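DMATS type aromatic prenyltransferase (Streptomyces coelicolor, PDB 6ZS0) probably transfers a dimethylallyl group from dimethylallyl diphosphate to C5 of the indole ring of tryptophan. Local coordinates at residues A[116-125]-A[149-157]; A[174-183]-A[258-268]. All coordinates share one frame; numbering follows the deposited sequence.

Interaction 1. Residues A[116-125]-A[149-157]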
loop_
_atom_site.group_PDB
_atom_site.type_symbol
_atom_site.label_atom_id
_atom_site.label_comp_id
_atom_site.label_asym_id
_atom_site.label_seq_id
_atom_site.Cartn_x
_atom_site.Cartn_y
_atom_site.Cartn_z
ATOM N N LEU A 116 7.429 6.812 -16.017
ATOM C CA LEU A 116 6.488 5.687 -16.227
ATOM C C LEU A 116 6.609 5.213 -17.678
ATOM O O LEU A 116 6.689 4.040 -17.894
ATOM C CB LEU A 116 5.068 6.154 -15.894
ATOM C CG LEU A 116 3.980 5.119 -16.086
ATOM C CD1 LEU A 116 4.280 3.841 -15.312
ATOM C CD2 LEU A 116 2.623 5.691 -15.710
ATOM N N ASP A 117 6.614 6.143 -18.633
ATOM C CA ASP A 117 6.654 5.817 -20.080
ATOM C C ASP A 117 7.889 4.987 -20.411
ATOM O O ASP A 117 7.769 4.073 -21.222
ATOM C CB ASP A 117 6.604 7.094 -20.909
ATOM C CG ASP A 117 5.229 7.731 -20.950
ATOM O OD1 ASP A 117 4.234 7.044 -20.606
ATOM O OD2 ASP A 117 5.157 8.900 -21.353
ATOM N N GLU A 118 9.013 5.290 -19.773
ATOM C CA GLU A 118 10.295 4.562 -19.910
ATOM C C GLU A 118 10.129 3.078 -19.565
ATOM O O GLU A 118 10.966 2.305 -20.038
ATOM C CB GLU A 118 11.370 5.173 -19.006
ATOM C CG GLU A 118 11.909 6.468 -19.514
ATOM C CD GLU A 118 12.873 6.337 -20.683
ATOM O OE1 GLU A 118 13.269 5.169 -21.024
ATOM O OE2 GLU A 118 13.225 7.383 -21.251
ATOM N N LEU A 119 9.087 2.693 -18.801
ATOM C CA LEU A 119 8.945 1.317 -18.229
ATOM C C LEU A 119 7.814 0.515 -18.868
ATOM O O LEU A 119 7.742 -0.689 -18.569
ATOM C CB LEU A 119 8.668 1.432 -16.730
ATOM C CG LEU A 119 9.758 2.100 -15.906
ATOM C CD1 LEU A 119 9.442 1.972 -14.435
ATOM C CD2 LEU A 119 11.129 1.540 -16.211
ATOM N N LEU A 120 6.938 1.116 -19.675
ATOM C CA LEU A 120 5.634 0.477 -20.018
ATOM C C LEU A 120 5.814 -0.824 -20.802
ATOM O O LEU A 120 5.010 -1.743 -20.600
ATOM C CB LEU A 120 4.761 1.464 -20.795
ATOM C CG LEU A 120 4.221 2.634 -19.981
ATOM C CD1 LEU A 120 3.270 3.442 -20.820
ATOM C CD2 LEU A 120 3.542 2.169 -18.695
ATOM N N ASP A 121 6.794 -0.920 -21.698
ATOM C CA ASP A 121 6.984 -2.174 -22.463
ATOM C C ASP A 121 7.374 -3.311 -21.514
ATOM O O ASP A 121 6.990 -4.471 -21.798
ATOM C CB ASP A 121 8.016 -2.047 -23.570
ATOM C CG ASP A 121 9.355 -1.616 -23.048
ATOM O OD1 ASP A 121 9.413 -0.515 -22.486
ATOM O OD2 ASP A 121 10.305 -2.395 -23.171
ATOM N N LEU A 122 8.105 -3.015 -20.433
ATOM C CA LEU A 122 8.519 -4.049 -19.451
ATOM C C LEU A 122 7.292 -4.529 -18.681
ATOM O O LEU A 122 7.206 -5.742 -18.406
ATOM C CB LEU A 122 9.536 -3.490 -18.461
ATOM C CG LEU A 122 10.903 -3.102 -19.018
ATOM C CD1 LEU A 122 11.677 -2.338 -17.974
ATOM C CD2 LEU A 122 11.682 -4.327 -19.464
ATOM N N PHE A 123 6.390 -3.612 -18.300
ATOM C CA PHE A 123 5.374 -3.880 -17.254
ATOM C C PHE A 123 3.969 -4.061 -17.823
ATOM O O PHE A 123 3.130 -4.615 -17.087
ATOM C CB PHE A 123 5.460 -2.812 -16.168
ATOM C CG PHE A 123 6.690 -2.916 -15.311
ATOM C CD1 PHE A 123 7.740 -2.010 -15.444
ATOM C CD2 PHE A 123 6.814 -3.933 -14.373
ATOM C CE1 PHE A 123 8.881 -2.115 -14.658
ATOM C CE2 PHE A 123 7.936 -4.007 -13.573
ATOM C CZ PHE A 123 8.974 -3.112 -13.729
ATOM N N LEU A 124 3.711 -3.661 -19.075
ATOM C CA LEU A 124 2.386 -3.832 -19.736
ATOM C C LEU A 124 2.556 -4.552 -21.074
ATOM O O LEU A 124 2.265 -3.999 -22.139
ATOM C CB LEU A 124 1.742 -2.453 -19.911
ATOM C CG LEU A 124 1.381 -1.725 -18.607
ATOM C CD1 LEU A 124 0.718 -0.395 -18.918
ATOM C CD2 LEU A 124 0.483 -2.550 -17.697
ATOM N N PRO A 125 3.067 -5.795 -21.063
ATOM C CA PRO A 125 3.139 -6.595 -22.282
ATOM C C PRO A 125 1.797 -7.247 -22.599
ATOM O O PRO A 125 0.867 -7.198 -21.798
ATOM C CB PRO A 125 4.164 -7.667 -21.904
ATOM C CG PRO A 125 3.880 -7.909 -20.411
ATOM C CD PRO A 125 3.611 -6.507 -19.889
ATOM N N LYS A 149 1.569 7.710 -6.893
ATOM C CA LYS A 149 2.524 6.599 -6.920
ATOM C C LYS A 149 1.890 5.507 -7.777
ATOM O O LYS A 149 0.704 5.256 -7.562
ATOM C CB LYS A 149 2.750 6.099 -5.498
ATOM C CG LYS A 149 3.925 5.159 -5.303
ATOM C CD LYS A 149 4.273 4.974 -3.839
ATOM C CE LYS A 149 4.091 6.236 -3.028
ATOM N NZ LYS A 149 4.788 6.161 -1.721
ATOM N N VAL A 150 2.637 4.935 -8.703
ATOM C CA VAL A 150 2.171 3.817 -9.549
ATOM C C VAL A 150 2.930 2.555 -9.183
ATOM O O VAL A 150 4.148 2.614 -9.121
ATOM C CB VAL A 150 2.348 4.182 -11.030
ATOM C CG1 VAL A 150 1.897 3.076 -11.938
ATOM C CG2 VAL A 150 1.586 5.459 -11.316
ATOM N N TYR A 151 2.194 1.443 -9.006
ATOM C CA TYR A 151 2.709 0.096 -8.672
ATOM C C TYR A 151 2.565 -0.798 -9.890
ATOM O O TYR A 151 1.475 -0.886 -10.437
ATOM C CB TYR A 151 1.938 -0.489 -7.502
ATOM C CG TYR A 151 2.198 0.180 -6.185
ATOM C CD1 TYR A 151 1.557 1.354 -5.857
ATOM C CD2 TYR A 151 3.086 -0.367 -5.277
ATOM C CE1 TYR A 151 1.794 1.977 -4.636
ATOM C CE2 TYR A 151 3.340 0.251 -4.064
ATOM C CZ TYR A 151 2.699 1.424 -3.753
ATOM O OH TYR A 151 2.910 2.023 -2.539
ATOM N N LEU A 152 3.676 -1.397 -10.287
ATOM C CA LEU A 152 3.759 -2.307 -11.445
ATOM C C LEU A 152 4.285 -3.664 -10.987
ATOM O O LEU A 152 4.785 -3.762 -9.838
ATOM C CB LEU A 152 4.664 -1.671 -12.490
ATOM C CG LEU A 152 4.288 -0.264 -12.934
ATOM C CD1 LEU A 152 5.407 0.351 -13.727
ATOM C CD2 LEU A 152 3.012 -0.315 -13.755
ATOM N N ASN A 153 4.150 -4.669 -11.840
ATOM C CA ASN A 153 4.357 -6.113 -11.508
ATOM C C ASN A 153 5.620 -6.660 -12.162
ATOM O O ASN A 153 5.604 -6.964 -13.354
ATOM C CB ASN A 153 3.160 -6.919 -11.998
ATOM C CG ASN A 153 3.283 -8.396 -11.708
ATOM O OD1 ASN A 153 4.166 -8.826 -10.971
ATOM N ND2 ASN A 153 2.397 -9.174 -12.300
ATOM N N PRO A 154 6.748 -6.790 -11.432
ATOM C CA PRO A 154 7.961 -7.370 -12.006
ATOM C C PRO A 154 7.773 -8.804 -12.540
ATOM O O PRO A 154 8.616 -9.225 -13.367
ATOM C CB PRO A 154 8.932 -7.330 -10.822
ATOM C CG PRO A 154 8.457 -6.167 -10.012
ATOM C CD PRO A 154 6.959 -6.310 -10.056
ATOM N N ALA A 155 6.766 -9.548 -12.060
ATOM C CA ALA A 155 6.481 -10.950 -12.446
ATOM C C ALA A 155 5.495 -11.014 -13.612
ATOM O O ALA A 155 4.970 -12.124 -13.872
ATOM C CB ALA A 155 5.963 -11.737 -11.274
ATOM N N VAL A 156 5.266 -9.907 -14.328
ATOM C CA VAL A 156 4.259 -9.844 -15.432
ATOM C C VAL A 156 4.596 -10.871 -16.527
ATOM O O VAL A 156 3.657 -11.335 -17.194
ATOM C CB VAL A 156 4.132 -8.423 -16.022
ATOM C CG1 VAL A 156 5.419 -7.920 -16.635
ATOM C CG2 VAL A 156 3.006 -8.357 -17.024
ATOM N N GLY A 157 5.882 -11.161 -16.739
ATOM C CA GLY A 157 6.351 -12.182 -17.706
ATOM C C GLY A 157 6.757 -13.493 -17.053
ATOM O O GLY A 157 7.450 -14.295 -17.717
HETATM O O HOH W 1 2.739 -4.363 -14.352
#

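Interaction 2. Residues A[174-183]-A[258-268]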
loop_
_atom_site.group_PDB
_atom_site.type_symbol
_atom_site.label_atom_id
_atom_site.label_comp_id
_atom_site.label_asym_id
_atom_site.label_seq_id
_atom_site.Cartn_x
_atom_site.Cartn_y
_atom_site.Cartn_z
ATOM N N GLY A 174 18.057 5.510 -14.641
ATOM C CA GLY A 174 19.331 6.219 -14.431
ATOM C C GLY A 174 20.020 5.775 -13.160
ATOM O O GLY A 174 20.847 6.550 -12.646
ATOM N N HIS A 175 19.727 4.564 -12.679
ATOM C CA HIS A 175 20.286 4.009 -11.422
ATOM C C HIS A 175 21.251 2.864 -11.716
ATOM O O HIS A 175 21.584 2.137 -10.794
ATOM C CB HIS A 175 19.153 3.601 -10.484
ATOM C CG HIS A 175 18.423 4.777 -9.958
ATOM N ND1 HIS A 175 18.998 5.652 -9.055
ATOM C CD2 HIS A 175 17.195 5.250 -10.222
ATOM C CE1 HIS A 175 18.128 6.602 -8.774
ATOM N NE2 HIS A 175 17.021 6.382 -9.477
ATOM N N HIS A 176 21.733 2.760 -12.952
ATOM C CA HIS A 176 22.843 1.848 -13.331
ATOM C C HIS A 176 22.575 0.450 -12.752
ATOM O O HIS A 176 21.451 -0.076 -12.982
ATOM C CB HIS A 176 24.182 2.485 -12.916
ATOM C CG HIS A 176 24.387 3.818 -13.554
ATOM N ND1 HIS A 176 23.964 5.001 -12.959
ATOM C CD2 HIS A 176 24.905 4.163 -14.755
ATOM C CE1 HIS A 176 24.238 6.018 -13.759
ATOM N NE2 HIS A 176 24.824 5.531 -14.868
ATOM N N GLN A 177 23.532 -0.138 -12.027
ATOM C CA GLN A 177 23.407 -1.523 -11.498
ATOM C C GLN A 177 22.945 -1.492 -10.024
ATOM O O GLN A 177 23.352 -2.376 -9.265
ATOM C CB GLN A 177 24.713 -2.294 -11.746
ATOM C CG GLN A 177 25.005 -2.550 -13.232
ATOM C CD GLN A 177 23.787 -2.914 -14.061
ATOM O OE1 GLN A 177 23.198 -3.988 -13.920
ATOM N NE2 GLN A 177 23.396 -2.011 -14.952
ATOM N N ALA A 178 22.057 -0.553 -9.660
ATOM C CA ALA A 178 21.407 -0.451 -8.323
ATOM C C ALA A 178 20.821 -1.816 -7.899
ATOM O O ALA A 178 20.794 -2.139 -6.685
ATOM C CB ALA A 178 20.347 0.627 -8.361
ATOM N N PHE A 179 20.349 -2.614 -8.842
ATOM C CA PHE A 179 19.800 -3.960 -8.549
ATOM C C PHE A 179 20.720 -4.715 -7.587
ATOM O O PHE A 179 20.220 -5.416 -6.685
ATOM C CB PHE A 179 19.629 -4.794 -9.812
ATOM C CG PHE A 179 19.060 -6.146 -9.503
ATOM C CD1 PHE A 179 17.701 -6.297 -9.280
ATOM C CD2 PHE A 179 19.893 -7.245 -9.348
ATOM C CE1 PHE A 179 17.179 -7.543 -8.968
ATOM C CE2 PHE A 179 19.372 -8.486 -9.022
ATOM C CZ PHE A 179 18.017 -8.628 -8.823
ATOM N N ASP A 180 22.032 -4.595 -7.788
ATOM C CA ASP A 180 23.055 -5.363 -7.022
ATOM C C ASP A 180 23.215 -4.849 -5.584
ATOM O O ASP A 180 23.823 -5.580 -4.800
ATOM C CB ASP A 180 24.373 -5.398 -7.796
ATOM C CG ASP A 180 24.218 -6.180 -9.082
ATOM O OD1 ASP A 180 23.636 -7.274 -9.021
ATOM O OD2 ASP A 180 24.657 -5.686 -10.132
ATOM N N SER A 181 22.650 -3.695 -5.227
ATOM C CA SER A 181 22.631 -3.151 -3.842
ATOM C C SER A 181 21.493 -3.777 -3.019
ATOM O O SER A 181 21.488 -3.592 -1.794
ATOM C CB SER A 181 22.505 -1.657 -3.840
ATOM O OG SER A 181 21.185 -1.273 -4.207
ATOM N N LEU A 182 20.549 -4.462 -3.660
ATOM C CA LEU A 182 19.356 -5.007 -2.955
ATOM C C LEU A 182 19.752 -6.267 -2.183
ATOM O O LEU A 182 20.534 -7.087 -2.680
ATOM C CB LEU A 182 18.238 -5.313 -3.946
ATOM C CG LEU A 182 17.639 -4.124 -4.687
ATOM C CD1 LEU A 182 16.818 -4.613 -5.865
ATOM C CD2 LEU A 182 16.801 -3.266 -3.767
ATOM N N PRO A 183 19.200 -6.465 -0.963
ATOM C CA PRO A 183 19.413 -7.703 -0.223
ATOM C C PRO A 183 18.718 -8.889 -0.902
ATOM O O PRO A 183 17.894 -8.682 -1.781
ATOM C CB PRO A 183 18.799 -7.403 1.147
ATOM C CG PRO A 183 17.697 -6.418 0.828
ATOM C CD PRO A 183 18.301 -5.539 -0.256
ATOM N N HIS A 258 12.771 -0.584 -1.051
ATOM C CA HIS A 258 14.087 0.103 -1.157
ATOM C C HIS A 258 13.921 1.236 -2.142
ATOM O O HIS A 258 13.585 0.935 -3.321
ATOM C CB HIS A 258 15.152 -0.924 -1.560
ATOM C CG HIS A 258 15.107 -2.111 -0.660
ATOM N ND1 HIS A 258 15.957 -2.245 0.411
ATOM C CD2 HIS A 258 14.267 -3.170 -0.620
ATOM C CE1 HIS A 258 15.657 -3.343 1.067
ATOM N NE2 HIS A 258 14.607 -3.939 0.450
ATOM N N SER A 259 14.143 2.453 -1.666
ATOM C CA SER A 259 13.832 3.716 -2.366
ATOM C C SER A 259 15.130 4.251 -2.958
ATOM O O SER A 259 16.070 4.482 -2.173
ATOM C CB SER A 259 13.191 4.725 -1.430
ATOM O OG SER A 259 11.847 4.336 -1.129
ATOM N N PHE A 260 15.155 4.406 -4.291
ATOM C CA PHE A 260 16.229 5.080 -5.069
ATOM C C PHE A 260 15.723 6.450 -5.551
ATOM O O PHE A 260 14.810 6.488 -6.410
ATOM C CB PHE A 260 16.645 4.172 -6.223
ATOM C CG PHE A 260 17.147 2.820 -5.801
ATOM C CD1 PHE A 260 18.494 2.616 -5.528
ATOM C CD2 PHE A 260 16.276 1.745 -5.671
ATOM C CE1 PHE A 260 18.961 1.368 -5.143
ATOM C CE2 PHE A 260 16.745 0.496 -5.282
ATOM C CZ PHE A 260 18.088 0.309 -5.017
ATOM N N THR A 261 16.295 7.537 -5.023
ATOM C CA THR A 261 15.815 8.926 -5.262
ATOM C C THR A 261 16.941 9.834 -5.766
ATOM O O THR A 261 16.639 10.716 -6.593
ATOM C CB THR A 261 15.177 9.490 -3.993
ATOM O OG1 THR A 261 16.197 9.532 -2.995
ATOM C CG2 THR A 261 14.000 8.652 -3.539
ATOM N N ASP A 262 18.173 9.643 -5.297
ATOM C CA ASP A 262 19.352 10.438 -5.743
ATOM C C ASP A 262 19.650 10.101 -7.207
ATOM O O ASP A 262 19.776 8.930 -7.561
ATOM C CB ASP A 262 20.570 10.166 -4.857
ATOM C CG ASP A 262 20.267 10.029 -3.371
ATOM O OD1 ASP A 262 20.487 8.909 -2.822
ATOM O OD2 ASP A 262 19.830 11.032 -2.769
ATOM N N PRO A 263 19.750 11.093 -8.123
ATOM C CA PRO A 263 20.095 10.799 -9.515
ATOM C C PRO A 263 21.405 9.997 -9.634
ATOM O O PRO A 263 22.361 10.320 -8.955
ATOM C CB PRO A 263 20.216 12.176 -10.210
ATOM C CG PRO A 263 20.108 13.214 -9.096
ATOM C CD PRO A 263 19.489 12.522 -7.896
ATOM N N GLY A 264 21.398 8.945 -10.456
ATOM C CA GLY A 264 22.588 8.135 -10.773
ATOM C C GLY A 264 22.993 7.190 -9.644
ATOM O O GLY A 264 23.918 6.381 -9.873
ATOM N N ALA A 265 22.350 7.274 -8.469
ATOM C CA ALA A 265 22.750 6.528 -7.250
ATOM C C ALA A 265 22.508 5.031 -7.452
ATOM O O ALA A 265 21.443 4.658 -8.018
ATOM C CB ALA A 265 22.015 7.050 -6.039
ATOM N N GLU A 266 23.467 4.209 -7.016
ATOM C CA GLU A 266 23.418 2.733 -7.106
ATOM C C GLU A 266 22.990 2.137 -5.762
ATOM O O GLU A 266 22.918 0.921 -5.681
ATOM C CB GLU A 266 24.774 2.192 -7.554
ATOM C CG GLU A 266 25.096 2.545 -8.997
ATOM C CD GLU A 266 26.225 1.739 -9.610
ATOM O OE1 GLU A 266 25.926 0.843 -10.440
ATOM O OE2 GLU A 266 27.397 2.005 -9.257
ATOM N N ARG A 267 22.709 2.972 -4.763
ATOM C CA ARG A 267 22.360 2.536 -3.387
ATOM C C ARG A 267 21.077 3.234 -2.967
ATOM O O ARG A 267 20.864 4.382 -3.321
ATOM C CB ARG A 267 23.524 2.846 -2.442
ATOM C CG ARG A 267 24.818 2.151 -2.848
ATOM C CD ARG A 267 25.953 2.310 -1.852
ATOM N NE ARG A 267 25.738 1.554 -0.619
ATOM C CZ ARG A 267 25.297 2.067 0.536
ATOM N NH1 ARG A 267 25.145 1.278 1.593
ATOM N NH2 ARG A 267 25.002 3.353 0.633
ATOM N N PRO A 268 20.161 2.552 -2.239
ATOM C CA PRO A 268 18.920 3.186 -1.806
ATOM C C PRO A 268 19.103 4.163 -0.638
ATOM O O PRO A 268 19.975 3.951 0.177
ATOM C CB PRO A 268 18.034 1.994 -1.398
ATOM C CG PRO A 268 19.018 0.937 -0.969
ATOM C CD PRO A 268 20.232 1.134 -1.858
#

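Interaction 1. Residues A[116-125]-A[149-157]
Phe123 and Leu152 bring the two backbones closest, their CA atoms 6.2 Å apart, where the short helix 120-123 lies against the end of strand 147-152. This is the outer layer of an ABBA barrel, with helices packed around a closed antiparallel sheet, and no direct hydrogen bond crosses it. Leucines and an aromatic ring suit so buried a seam. Leu152 passes Phe123 at about a right angle, its CB over one ring face, 4.0 Å from the centroid, while its CD1 meets Leu116 CD1 at 4.0 Å. With CG anti to its own carbonyl carbon (chi1 -71°), Phe123 turns the CD2-CE2 edge of its ring to the chain beyond the strand: CD2 is 3.4 Å from Asn153 O. Cut back to an alanine, this position would probably leave a gap beside Leu152 CB and CD1 and take the flat apolar neighbour from the Asn153-Pro154 backbone. A water bridges the main chains, donating to Phe123 O (2.8 Å) and accepting from Asn153 N (2.9 Å). Asn153 OD1 also takes the N-H of Ala155, an Asx turn that steadies the bend toward Val156. There Val156 CG2 presses on the Pro125 ring, 3.5 Å from CD, closer than usual for two carbons.

Interaction 2. Residues A[174-183]-A[258-268]
His175 enters the loop after strand 254-260 with its ring nearly coplanar with its acceptor: ND1 donates to Ala265 O over 2.8 Å, on a lone pair in the carbonyl plane. Phe260 CB sits over the centre of one imidazole face, 3.9 Å from the centroid, and the Phe260 ring turns an edge toward that face with the planes at 50°. Histidine suits the place, one flat group offering both a donor and an apolar face. Ala178, with only a methyl group, lets the backbone come close, its CB 3.6 Å from Phe260 CE1. With OG between its backbone N and carbonyl carbon (chi1 73°), Ser181 donates back to Ala178 O at 2.7 Å, OG lying at the Phe260 ring edge. Against this tight packing the solvent side is looser: Glu266, extended beyond CG, accepts from Gln177 N at 3.0 Å through the anti lone pair of OE1, and His176 ND1 bonds weakly to Gly264 O. The close point there is a CA-H...O contact of 3.0 Å from Gly264 CA to Gly174 O; Gly174, at positive phi, ends helix 162-175 in a Schellman motif. Leu182 and Pro183 pack on His258, and the chain leaving helix 162-175 runs along strands 254-260 and 202-209.

After helices 6-20 and 25-39, strands 64-70 and 77-82 and helix 91-109, the chain reaches helices 114-117 and 120-123, where interaction 1 opens. It makes the hairpin of strands 135-139 and 147-152 and closes interaction 1 at the end of the latter. Helix 162-175 follows, and its C-terminal end opens interaction 2, which closes only after strands 191-195 and 202-209 and helix 229-240, when strand 254-260 has been laid down. The two loops stand in series, neither nested nor crossed. Their centres lie about 18 Å apart, but both fasten connecting segments to one barrel sheet. Helix 162-175 spans the interval: Thr165 meets Phe123 of interaction 1, and Leu170 meets Phe260 of interaction 2.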